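Local atomic coordinates of glutathione S-transferase omega-like 2 (Saccharomyces cerevisiae, PDB entry 5LKB), a protein that acts as a glutathione-dependent thiol transferase and as a reductase of dehydroascorbate and dimethylarsinic acid, and reacts with glutathionyl-(hydro)quinones. Residues S123-F126 against M127-A130; Y136-R140 against I141-Y145; A232-Y235 against E236-N240; I295-P299 against V300-H304; I342-H345 against Y346-H350. All coordinates share one frame; numbering follows the deposited sequence.

The five contacts are local turns and helix segments of a homodimeric glutathione transferase. Interactions 1 and 2 belong to the thioredoxin-like N-terminal part, with centres about 17 Å apart. Interactions 3, 4 and 5 lie on helices of the C-terminal part. Interactions 4 and 5 touch: Tyr-301 OH and Tyr-346 OH are 2.8 Å apart, and His-304 NE2 and His-350 ND1 are 2.9 Å apart. Both come near the nucleophile Cys-46, whose side chain is about 6 Å from those of Arg-296 and Tyr-346. Interaction 2 approaches the glutathione site through Ile-141, whose side chain is about 3 Å from that of Val-158. Interaction 3 lies farther out, at the subunit interface.

Interaction 1 (S123-F126 against M127-A130); sequences SQRF and MVDA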
# COMPACT_ATOMS: atom_id res chain seq x y z
N SER A 123 -17.62 17.81 4.16
CA SER A 123 -18.89 17.10 4.24
C SER A 123 -19.57 17.39 5.58
O SER A 123 -18.90 17.44 6.63
CB SER A 123 -18.66 15.60 4.08
OG SER A 123 -19.87 14.88 4.06
N GLN A 124 -20.90 17.56 5.55
CA GLN A 124 -21.67 17.99 6.72
C GLN A 124 -22.88 17.10 6.96
O GLN A 124 -23.99 17.58 7.25
CB GLN A 124 -22.06 19.46 6.57
CG GLN A 124 -20.86 20.41 6.66
CD GLN A 124 -21.22 21.88 6.63
OE1 GLN A 124 -22.31 22.29 7.06
NE2 GLN A 124 -20.29 22.70 6.16
N ARG A 125 -22.70 15.77 6.89
CA ARG A 125 -23.79 14.83 7.07
C ARG A 125 -24.01 14.57 8.55
O ARG A 125 -23.23 13.88 9.20
CB ARG A 125 -23.46 13.54 6.33
CG ARG A 125 -23.39 13.73 4.79
CD ARG A 125 -22.95 12.45 4.15
NE ARG A 125 -21.62 12.08 4.60
CZ ARG A 125 -21.05 10.90 4.33
NH1 ARG A 125 -21.68 9.96 3.61
NH2 ARG A 125 -19.84 10.67 4.77
N PHE A 126 -25.04 15.19 9.13
CA PHE A 126 -25.19 15.10 10.57
C PHE A 126 -25.44 13.66 11.01
O PHE A 126 -26.25 12.93 10.43
CB PHE A 126 -26.30 16.03 11.05
CG PHE A 126 -26.31 16.24 12.54
CD1 PHE A 126 -25.29 16.95 13.15
CD2 PHE A 126 -27.32 15.71 13.31
CE1 PHE A 126 -25.30 17.16 14.57
CE2 PHE A 126 -27.33 15.90 14.69
CZ PHE A 126 -26.32 16.63 15.31
N MET A 127 -24.75 13.25 12.09
CA MET A 127 -24.76 11.89 12.62
C MET A 127 -24.08 10.88 11.72
O MET A 127 -24.20 9.68 11.96
CB MET A 127 -26.16 11.44 13.05
CG MET A 127 -26.80 12.38 14.08
SD MET A 127 -25.79 12.79 15.55
CE MET A 127 -25.50 11.16 16.05
N VAL A 128 -23.36 11.33 10.70
CA VAL A 128 -22.62 10.45 9.79
C VAL A 128 -21.15 10.86 9.81
O VAL A 128 -20.30 10.04 10.21
CB VAL A 128 -23.20 10.46 8.36
CG1 VAL A 128 -22.34 9.58 7.48
CG2 VAL A 128 -24.62 9.97 8.38
N ASP A 129 -20.84 12.12 9.45
CA ASP A 129 -19.48 12.64 9.52
C ASP A 129 -19.07 13.04 10.94
O ASP A 129 -17.87 13.04 11.23
CB ASP A 129 -19.34 13.83 8.59
CG ASP A 129 -19.55 13.45 7.14
OD1 ASP A 129 -18.85 12.51 6.66
OD2 ASP A 129 -20.36 14.14 6.48
N ALA A 130 -20.02 13.44 11.79
CA ALA A 130 -19.72 14.02 13.10
C ALA A 130 -21.03 14.23 13.82
O ALA A 130 -22.11 14.15 13.22
CB ALA A 130 -19.00 15.35 12.96
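Arg-125 and Val-128 are the two ends of a type II beta turn, with their CA atoms 5.3 Å apart. Met-127 has a positive phi of 68°, which helps reverse the chain. Arg-125 O accepts two backbone bonds, from Val-128 N and from Asp-129 N, both at 3.0 Å. Beyond the turn, the Asp-129 carboxylate folds back over residues 123-125. Its OD2 accepts from three donors. Ser-123 OG gives the shortest bond, at 2.6 Å. Arg-125 N uses the anti lone pair of OD2, at 2.9 Å, and Arg-125 NE comes in from above the carboxylate plane. Arg-125 NH2 meets Asp-129 OD1 at 2.8 Å. The arginine therefore grips the carboxylate side-on, with one nitrogen to each oxygen. The two planes are 43° apart, so the salt bridge is twisted. A bend at chi3 (-62°) turns the guanidinium back to the acid, and Val-128 CG1 lies 3.7 Å above its centre. At the corner of the turn, Met-127 SD sits over the Phe-126 ring face in a Met-aromatic contact. An alanine in place of Asp-129 would probably leave Arg-125 without its ion-pair mate and Ser-123 OG without this acceptor. Trp-72 NE1 also bonds to OD1. Together these donors probably favour the charged carboxylate, which ties this loop of the N-terminal domain to itself and to Trp-72.

Interaction 2 (Y136-R140 against I141-Y145); sequences YGYKR and ISDLY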
# COMPACT_ATOMS: atom_id res chain seq x y z
N TYR A 136 -22.33 23.11 24.90
CA TYR A 136 -22.03 24.52 24.68
C TYR A 136 -22.13 24.96 23.24
O TYR A 136 -21.87 26.14 22.96
CB TYR A 136 -20.61 24.83 25.20
CG TYR A 136 -20.30 24.07 26.47
CD1 TYR A 136 -20.84 24.46 27.69
CD2 TYR A 136 -19.53 22.93 26.44
CE1 TYR A 136 -20.60 23.74 28.84
CE2 TYR A 136 -19.28 22.19 27.58
CZ TYR A 136 -19.82 22.60 28.79
OH TYR A 136 -19.57 21.84 29.93
N GLY A 137 -22.37 24.04 22.30
CA GLY A 137 -22.30 24.37 20.88
C GLY A 137 -20.93 24.72 20.34
O GLY A 137 -20.84 25.47 19.36
N TYR A 138 -19.85 24.29 20.98
CA TYR A 138 -18.52 24.63 20.46
C TYR A 138 -18.30 23.98 19.08
O TYR A 138 -18.78 22.87 18.83
CB TYR A 138 -17.45 24.12 21.41
CG TYR A 138 -17.38 24.80 22.77
CD1 TYR A 138 -17.55 26.16 22.89
CD2 TYR A 138 -17.04 24.07 23.91
CE1 TYR A 138 -17.42 26.79 24.13
CE2 TYR A 138 -16.91 24.70 25.16
CZ TYR A 138 -17.10 26.06 25.23
OH TYR A 138 -16.98 26.71 26.45
N LYS A 139 -17.64 24.70 18.20
CA LYS A 139 -17.34 24.14 16.89
C LYS A 139 -15.99 23.46 16.85
O LYS A 139 -15.70 22.75 15.88
CB LYS A 139 -17.44 25.25 15.84
CG LYS A 139 -18.72 26.02 16.02
CD LYS A 139 -19.21 26.78 14.81
CE LYS A 139 -18.21 27.78 14.26
NZ LYS A 139 -18.48 29.19 14.67
N ARG A 140 -15.16 23.65 17.87
CA ARG A 140 -13.79 23.17 17.86
C ARG A 140 -13.48 22.50 19.18
O ARG A 140 -13.87 22.99 20.25
CB ARG A 140 -12.79 24.26 17.61
CG ARG A 140 -12.86 24.86 16.21
CD ARG A 140 -12.32 23.94 15.13
NE ARG A 140 -12.49 24.52 13.82
CZ ARG A 140 -11.83 24.10 12.74
NH1 ARG A 140 -10.98 23.09 12.85
NH2 ARG A 140 -11.98 24.70 11.59
N ILE A 141 -12.79 21.36 19.14
CA ILE A 141 -12.35 20.76 20.40
C ILE A 141 -11.40 21.70 21.18
O ILE A 141 -11.29 21.61 22.40
CB ILE A 141 -11.77 19.35 20.13
CG1 ILE A 141 -12.02 18.47 21.35
CG2 ILE A 141 -10.32 19.40 19.82
CD1 ILE A 141 -11.67 17.03 21.23
N SER A 142 -10.69 22.57 20.48
CA SER A 142 -9.86 23.60 21.13
C SER A 142 -10.69 24.45 22.10
O SER A 142 -10.14 24.90 23.11
CB SER A 142 -9.20 24.53 20.10
OG SER A 142 -10.17 25.20 19.33
N ASP A 143 -11.99 24.64 21.82
CA ASP A 143 -12.86 25.40 22.73
C ASP A 143 -12.94 24.76 24.11
O ASP A 143 -13.00 25.47 25.12
CB ASP A 143 -14.26 25.60 22.15
CG ASP A 143 -14.27 26.41 20.83
OD1 ASP A 143 -13.46 27.34 20.65
OD2 ASP A 143 -15.15 26.11 19.98
N LEU A 144 -13.01 23.43 24.18
CA LEU A 144 -12.98 22.71 25.45
C LEU A 144 -11.64 22.91 26.16
O LEU A 144 -11.59 23.12 27.38
CB LEU A 144 -13.23 21.22 25.23
CG LEU A 144 -14.59 20.90 24.66
CD1 LEU A 144 -14.72 19.43 24.13
CD2 LEU A 144 -15.69 21.18 25.70
N TYR A 145 -10.55 22.87 25.40
CA TYR A 145 -9.20 23.01 25.95
C TYR A 145 -9.02 24.41 26.55
O TYR A 145 -8.55 24.55 27.68
CB TYR A 145 -8.14 22.72 24.86
CG TYR A 145 -7.83 21.24 24.70
CD1 TYR A 145 -8.59 20.41 23.89
CD2 TYR A 145 -6.76 20.69 25.34
CE1 TYR A 145 -8.31 19.07 23.79
CE2 TYR A 145 -6.46 19.35 25.24
CZ TYR A 145 -7.25 18.53 24.44
OH TYR A 145 -6.90 17.18 24.42
O HOH W 1 -16.89 27.39 18.87
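Asp-143 OD2 takes the backbone N-H of Arg-140 at 3.2 Å, from above the carboxylate plane. In return, Asp-143 N bonds to Arg-140 O at 3.0 Å. One bond comes from the side chain and one from the backbone, and together they tie the first turn of helix 141-148 to the chain leading into it. A water accepts from Lys-139 N, but its second link, to Asp-143 OD2, is unusually short and doubtful. Asp-143 CG lies anti to the carbonyl carbon (chi1 -62°), and this turns the carboxylate back toward Arg-140 N. The same side chain lays its CB over one face of the Tyr-138 ring, 3.5 Å from the centroid, as a CH-pi contact. Tyr-136 CB covers the opposite face. Leu-144 CD2 meets the edge of that ring, 3.7 Å from Tyr-138 CD2. The tyrosine is thus held between the helix and its own loop. Outside the contact, Tyr-136 OH bonds to Trp-162 NE1, and the Arg-140 guanidinium pairs with Asp-75. Ile-141 packs on Val-158, which binds glutathione. Lys-139 NZ and Arg-140 NE stay 7.0 Å and 6.9 Å from Asp-143 OD2. The Arg-140 N-H meets the carboxylate, whose place in the first helical turn would probably favour the charged form.

Interaction 3 (A232-Y235 against E236-N240); sequences AEVY and ESEVN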
# COMPACT_ATOMS: atom_id res chain seq x y z
N ALA A 232 13.97 9.40 5.19
CA ALA A 232 13.92 7.95 4.94
C ALA A 232 14.65 7.12 6.00
O ALA A 232 14.25 5.99 6.30
CB ALA A 232 14.49 7.63 3.54
N GLU A 233 15.78 7.60 6.53
CA GLU A 233 16.50 6.85 7.54
C GLU A 233 15.61 6.55 8.77
O GLU A 233 15.67 5.47 9.33
CB GLU A 233 17.74 7.66 8.02
CG GLU A 233 18.88 7.83 7.01
CD GLU A 233 18.71 8.98 6.00
OE1 GLU A 233 19.75 9.25 5.33
OE2 GLU A 233 17.62 9.62 5.85
N VAL A 234 14.79 7.50 9.17
CA VAL A 234 13.88 7.32 10.30
C VAL A 234 12.73 6.39 9.92
O VAL A 234 12.40 5.45 10.66
CB VAL A 234 13.34 8.68 10.75
CG1 VAL A 234 12.32 8.51 11.86
CG2 VAL A 234 14.49 9.58 11.25
N TYR A 235 12.15 6.62 8.73
CA TYR A 235 11.14 5.70 8.22
C TYR A 235 11.63 4.26 8.30
O TYR A 235 10.92 3.37 8.76
CB TYR A 235 10.72 6.07 6.78
CG TYR A 235 10.05 4.89 6.07
CD1 TYR A 235 8.80 4.46 6.48
CD2 TYR A 235 10.68 4.20 5.07
CE1 TYR A 235 8.21 3.37 5.90
CE2 TYR A 235 10.12 3.10 4.48
CZ TYR A 235 8.87 2.68 4.91
OH TYR A 235 8.31 1.56 4.35
N GLU A 236 12.83 3.98 7.78
CA GLU A 236 13.30 2.61 7.68
C GLU A 236 13.53 2.01 9.07
O GLU A 236 13.16 0.87 9.34
CB GLU A 236 14.56 2.55 6.81
CG GLU A 236 14.26 2.88 5.33
CD GLU A 236 15.46 2.68 4.42
OE1 GLU A 236 16.51 2.25 4.97
OE2 GLU A 236 15.27 2.89 3.23
N SER A 237 14.16 2.78 9.98
CA SER A 237 14.36 2.30 11.33
C SER A 237 13.02 1.94 11.98
O SER A 237 12.87 0.87 12.59
CB SER A 237 15.12 3.35 12.14
OG SER A 237 15.19 2.95 13.50
N GLU A 238 12.05 2.83 11.86
CA GLU A 238 10.78 2.61 12.55
C GLU A 238 9.96 1.49 11.92
O GLU A 238 9.33 0.72 12.63
CB GLU A 238 10.00 3.91 12.66
CG GLU A 238 10.71 4.99 13.44
CD GLU A 238 10.86 4.73 14.94
OE1 GLU A 238 10.26 3.76 15.44
OE2 GLU A 238 11.54 5.57 15.59
N VAL A 239 9.94 1.38 10.57
CA VAL A 239 9.17 0.31 9.96
C VAL A 239 9.76 -1.05 10.28
O VAL A 239 9.03 -2.02 10.49
CB VAL A 239 8.95 0.50 8.44
CG1 VAL A 239 10.21 0.18 7.60
CG2 VAL A 239 7.77 -0.33 7.97
N ASN A 240 11.09 -1.16 10.31
CA ASN A 240 11.67 -2.45 10.68
C ASN A 240 11.27 -2.80 12.11
O ASN A 240 11.01 -3.96 12.42
CB ASN A 240 13.19 -2.40 10.57
CG ASN A 240 13.69 -2.70 9.15
OD1 ASN A 240 13.60 -3.82 8.67
ND2 ASN A 240 14.21 -1.72 8.53
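Val-239 lies over one face of the Tyr-235 ring, four residues on along helix 232-264. Its CG1 is 4.2 Å from the ring centroid and offset toward the rim, a CH-pi contact. The nearest ring atom is CZ, 3.9 Å from Val-239 CG1. Tyr-235 CG lies anti to the backbone N (chi1 161°), which swings the ring along the helix toward Val-239. On the same side of the ring as Val-239, near its CD2 corner, Glu-236 CG comes within 3.8 Å of Tyr-235 CD2, with the carboxylate plane 70° from the ring. Val-234 CG1 and Glu-238 CG run side by side at 4.2 Å. Regular i to i+4 bonds fix this spacing. Tyr-235 O takes Val-239 N at 2.9 Å, and Val-234 O takes Glu-238 N at 2.9 Å. At the next turn Glu-236 O accepts both Asn-240 N and Asn-240 ND2, which arrive from opposite faces of its plane. The Tyr-235 hydroxyl bonds to Lys-306 O and to Leu-361 N of the second subunit. A serine in place of Tyr-235 would probably open a gap over Val-239 and leave Lys-306 O without its hydroxyl partner. Glu-236 reaches Ser-115 OG and Phe-116 N of the second subunit. The segment thus sits at the dimer interface, with Tyr-235, Glu-238 and Val-239 packed on Thr-226 of helix 222-227.

Interaction 4 (I295-P299 against V300-H304); sequences IRFDP and VYVQH
The Tyr-301 ring has Arg-296 O over one face, 3.7 Å above the plane and toward the rim. The Phe-297 ring carries Tyr-301 CB over a face and Asp-298 OD1 at its edge. These rings line a pi-type turn and kink in helix 285-304 of the all-helical C-terminal domain. Pro-299 has no N-H to give the turn before it. At this wider turn Arg-296 O accepts both Val-300 N, at 3.0 Å, and Tyr-301 N, at 3.1 Å. Val-302 N likewise reaches back five residues to Phe-297 O. The short axes before and after the kink differ by 37°. Phe-297 and Tyr-301 side chains cross at about a right angle, with their CD2 atoms 4.0 Å apart. Val-302 CG2 meets Phe-297 CE1 at 3.7 Å. Arg-296 runs beside Tyr-301, extended from CG to NE, and its CD lies 3.5 Å from the phenol OH. Its guanidinium goes on to Thr-292 O, Ala-45 O and His-50, near the nucleophile Cys-46. The Tyr-301 hydroxyl bonds to Tyr-346 OH. A water bridges the wider turn: it donates to Asp-298 O at 2.7 Å and accepts from Gln-303 N at 3.0 Å.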
# COMPACT_ATOMS: atom_id res chain seq x y z
N ILE A 295 -6.63 -3.25 13.92
CA ILE A 295 -7.83 -3.09 13.09
C ILE A 295 -7.66 -2.03 12.00
O ILE A 295 -8.34 -2.08 10.97
CB ILE A 295 -9.08 -2.85 13.97
CG1 ILE A 295 -10.35 -3.28 13.22
CG2 ILE A 295 -9.18 -1.43 14.44
CD1 ILE A 295 -10.49 -4.75 12.96
N ARG A 296 -6.77 -1.07 12.22
CA ARG A 296 -6.44 0.00 11.29
C ARG A 296 -5.28 -0.36 10.36
O ARG A 296 -4.97 0.39 9.41
CB ARG A 296 -6.12 1.29 12.08
CG ARG A 296 -7.32 1.92 12.71
CD ARG A 296 -6.91 3.05 13.68
NE ARG A 296 -8.13 3.73 14.18
CZ ARG A 296 -9.03 3.17 15.01
NH1 ARG A 296 -8.82 2.01 15.54
NH2 ARG A 296 -10.15 3.81 15.23
N PHE A 297 -4.64 -1.49 10.62
CA PHE A 297 -3.35 -1.75 9.96
C PHE A 297 -3.53 -2.00 8.47
O PHE A 297 -2.90 -1.30 7.64
CB PHE A 297 -2.63 -2.92 10.64
CG PHE A 297 -1.16 -2.98 10.36
CD1 PHE A 297 -0.68 -3.67 9.25
CD2 PHE A 297 -0.26 -2.40 11.21
CE1 PHE A 297 0.67 -3.71 8.99
CE2 PHE A 297 1.11 -2.45 10.93
CZ PHE A 297 1.58 -3.09 9.86
N ASP A 298 -4.41 -2.95 8.11
CA ASP A 298 -4.61 -3.21 6.68
C ASP A 298 -5.40 -2.10 6.00
O ASP A 298 -5.05 -1.74 4.86
CB ASP A 298 -5.23 -4.59 6.44
CG ASP A 298 -4.31 -5.73 6.83
OD1 ASP A 298 -3.15 -5.46 7.20
OD2 ASP A 298 -4.72 -6.91 6.73
N PRO A 299 -6.44 -1.54 6.60
CA PRO A 299 -7.18 -0.46 5.92
C PRO A 299 -6.41 0.81 5.67
O PRO A 299 -6.73 1.54 4.72
CB PRO A 299 -8.38 -0.23 6.87
CG PRO A 299 -8.60 -1.53 7.49
CD PRO A 299 -7.21 -2.09 7.73
N VAL A 300 -5.46 1.17 6.55
CA VAL A 300 -4.72 2.44 6.48
C VAL A 300 -3.21 2.27 6.60
O VAL A 300 -2.44 2.82 5.80
CB VAL A 300 -5.21 3.43 7.56
CG1 VAL A 300 -4.23 4.60 7.67
CG2 VAL A 300 -6.62 3.87 7.18
N TYR A 301 -2.71 1.64 7.65
CA TYR A 301 -1.30 1.81 7.96
C TYR A 301 -0.38 1.22 6.87
O TYR A 301 0.71 1.75 6.63
CB TYR A 301 -0.95 1.23 9.31
CG TYR A 301 -1.67 1.92 10.47
CD1 TYR A 301 -1.95 3.30 10.46
CD2 TYR A 301 -2.04 1.19 11.57
CE1 TYR A 301 -2.58 3.92 11.57
CE2 TYR A 301 -2.63 1.79 12.66
CZ TYR A 301 -2.90 3.14 12.64
OH TYR A 301 -3.52 3.78 13.70
N VAL A 302 -0.79 0.14 6.22
CA VAL A 302 -0.01 -0.46 5.13
C VAL A 302 0.26 0.55 4.00
O VAL A 302 1.42 0.87 3.70
CB VAL A 302 -0.68 -1.73 4.61
CG1 VAL A 302 -0.00 -2.22 3.32
CG2 VAL A 302 -0.59 -2.83 5.62
N GLN A 303 -0.78 1.11 3.40
CA GLN A 303 -0.60 2.03 2.29
C GLN A 303 -0.16 3.40 2.73
O GLN A 303 0.71 4.03 2.10
CB GLN A 303 -1.88 2.14 1.47
CG GLN A 303 -1.82 2.87 0.17
CD GLN A 303 -1.77 4.37 0.28
OE1 GLN A 303 -2.36 4.97 1.16
NE2 GLN A 303 -1.04 5.00 -0.64
N HIS A 304 -0.81 3.93 3.74
CA HIS A 304 -0.75 5.33 4.06
C HIS A 304 0.47 5.63 4.92
O HIS A 304 1.14 6.68 4.72
CB HIS A 304 -2.00 5.73 4.82
CG HIS A 304 -2.06 7.18 5.19
ND1 HIS A 304 -2.30 8.20 4.28
CD2 HIS A 304 -1.96 7.76 6.42
CE1 HIS A 304 -2.29 9.36 4.94
NE2 HIS A 304 -2.07 9.11 6.23
O HOH W 2 -3.58 -0.01 3.37

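Interaction 5 (I342-H345 against Y346-H350); sequences IKLH and YTRSH. With GOL (glycerol), chain C.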
# COMPACT_ATOMS: atom_id res chain seq x y z
N ILE A 342 -12.08 5.97 9.80
CA ILE A 342 -10.68 5.57 9.81
C ILE A 342 -9.99 5.95 8.49
O ILE A 342 -8.98 6.64 8.46
CB ILE A 342 -10.54 4.08 10.12
CG1 ILE A 342 -10.89 3.80 11.60
CG2 ILE A 342 -9.18 3.53 9.78
CD1 ILE A 342 -11.13 2.37 11.91
N LYS A 343 -10.53 5.44 7.38
CA LYS A 343 -9.85 5.67 6.11
C LYS A 343 -9.86 7.12 5.69
O LYS A 343 -8.83 7.64 5.17
CB LYS A 343 -10.46 4.79 5.00
CG LYS A 343 -10.14 3.29 5.22
CD LYS A 343 -10.92 2.38 4.27
CE LYS A 343 -10.55 2.54 2.82
NZ LYS A 343 -9.34 1.81 2.56
N LEU A 344 -11.00 7.78 5.85
CA LEU A 344 -11.10 9.18 5.47
C LEU A 344 -10.19 10.06 6.32
O LEU A 344 -9.48 10.92 5.81
CB LEU A 344 -12.55 9.66 5.55
CG LEU A 344 -13.52 9.12 4.49
CD1 LEU A 344 -14.93 9.44 4.94
CD2 LEU A 344 -13.17 9.79 3.14
N HIS A 345 -10.18 9.84 7.64
CA HIS A 345 -9.35 10.72 8.48
C HIS A 345 -7.92 10.77 7.99
O HIS A 345 -7.34 11.84 7.76
CB HIS A 345 -9.35 10.26 9.94
CG HIS A 345 -8.27 10.91 10.72
ND1 HIS A 345 -8.29 12.26 10.95
CD2 HIS A 345 -7.09 10.44 11.21
CE1 HIS A 345 -7.15 12.61 11.53
NE2 HIS A 345 -6.41 11.53 11.71
N TYR A 346 -7.29 9.59 7.90
CA TYR A 346 -5.87 9.58 7.65
C TYR A 346 -5.57 10.10 6.25
O TYR A 346 -4.69 10.93 6.07
CB TYR A 346 -5.33 8.16 7.82
CG TYR A 346 -5.16 7.69 9.29
CD1 TYR A 346 -6.20 7.07 9.97
CD2 TYR A 346 -3.94 7.80 9.92
CE1 TYR A 346 -6.02 6.62 11.23
CE2 TYR A 346 -3.75 7.37 11.22
CZ TYR A 346 -4.79 6.79 11.87
OH TYR A 346 -4.68 6.26 13.14
N THR A 347 -6.29 9.59 5.25
CA THR A 347 -5.95 9.92 3.88
C THR A 347 -6.31 11.35 3.49
O THR A 347 -5.68 11.94 2.60
CB THR A 347 -6.60 8.95 2.91
OG1 THR A 347 -8.01 9.06 3.00
CG2 THR A 347 -6.10 7.52 3.14
N ARG A 348 -7.34 11.92 4.10
CA ARG A 348 -7.77 13.27 3.79
C ARG A 348 -7.13 14.33 4.66
O ARG A 348 -7.12 15.49 4.26
CB ARG A 348 -9.29 13.41 3.94
CG ARG A 348 -10.13 12.44 3.13
CD ARG A 348 -9.91 12.68 1.65
NE ARG A 348 -10.86 11.89 0.86
CZ ARG A 348 -12.13 12.21 0.64
NH1 ARG A 348 -12.63 13.36 1.13
NH2 ARG A 348 -12.92 11.36 0.01
N SER A 349 -6.54 13.97 5.80
CA SER A 349 -5.96 14.99 6.67
C SER A 349 -4.46 15.13 6.55
O SER A 349 -3.94 16.21 6.84
CB SER A 349 -6.28 14.68 8.13
OG SER A 349 -7.66 14.48 8.38
N HIS A 350 -3.73 14.15 6.05
CA HIS A 350 -2.28 14.15 6.09
C HIS A 350 -1.75 14.55 4.72
O HIS A 350 -1.31 13.72 3.91
CB HIS A 350 -1.72 12.81 6.52
CG HIS A 350 -2.12 12.45 7.88
ND1 HIS A 350 -2.26 11.17 8.32
CD2 HIS A 350 -2.40 13.25 8.94
CE1 HIS A 350 -2.62 11.17 9.58
NE2 HIS A 350 -2.71 12.43 9.98
C1 GOL C . -4.51 10.31 14.23
O1 GOL C . -4.18 9.78 15.52
C2 GOL C . -3.72 11.55 13.87
O2 GOL C . -3.84 11.81 12.49
C3 GOL C . -4.17 12.78 14.68
O3 GOL C . -3.16 13.77 14.55
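His-345 turns the edge of its ring to the face of Tyr-346, with CD2 3.7 Å above the phenol plane. The ring planes are 72° apart, an edge-to-face pair. This is the close-packed part of the contact. At the rim of the Tyr-346 ring, CD1 lies 3.2 Å from Ile-342 O. Thr-347 OG1 bonds to Lys-343 O at 2.7 Å. Its rotation (chi1 63°) folds the hydroxyl back on the preceding turn, where Thr-347 N meets Lys-343 O from the opposite face of its plane. Ser-349 OG takes a lone pair of His-345 O, also at 2.7 Å. Leu-344 CD2 lies over one face of the Arg-348 guanidinium, whose NH1 bonds to Ile-119 O. The looser side holds a glycerol, probably from the crystallisation liquor. Its O2 bridges His-345 NE2, at 2.7 Å, and His-350 NE2, at 2.8 Å, and lies at the edge of each ring. The two histidine rings themselves meet only obliquely. The glycerol also bonds to Tyr-224 OH, which is consistent with a polar pocket near the active site. His-345 stacks on Trp-79, a glutathione-binding residue. Here helix 339-349 ends, with Ile-342 and Tyr-346 packed against Val-300 of helix 285-304.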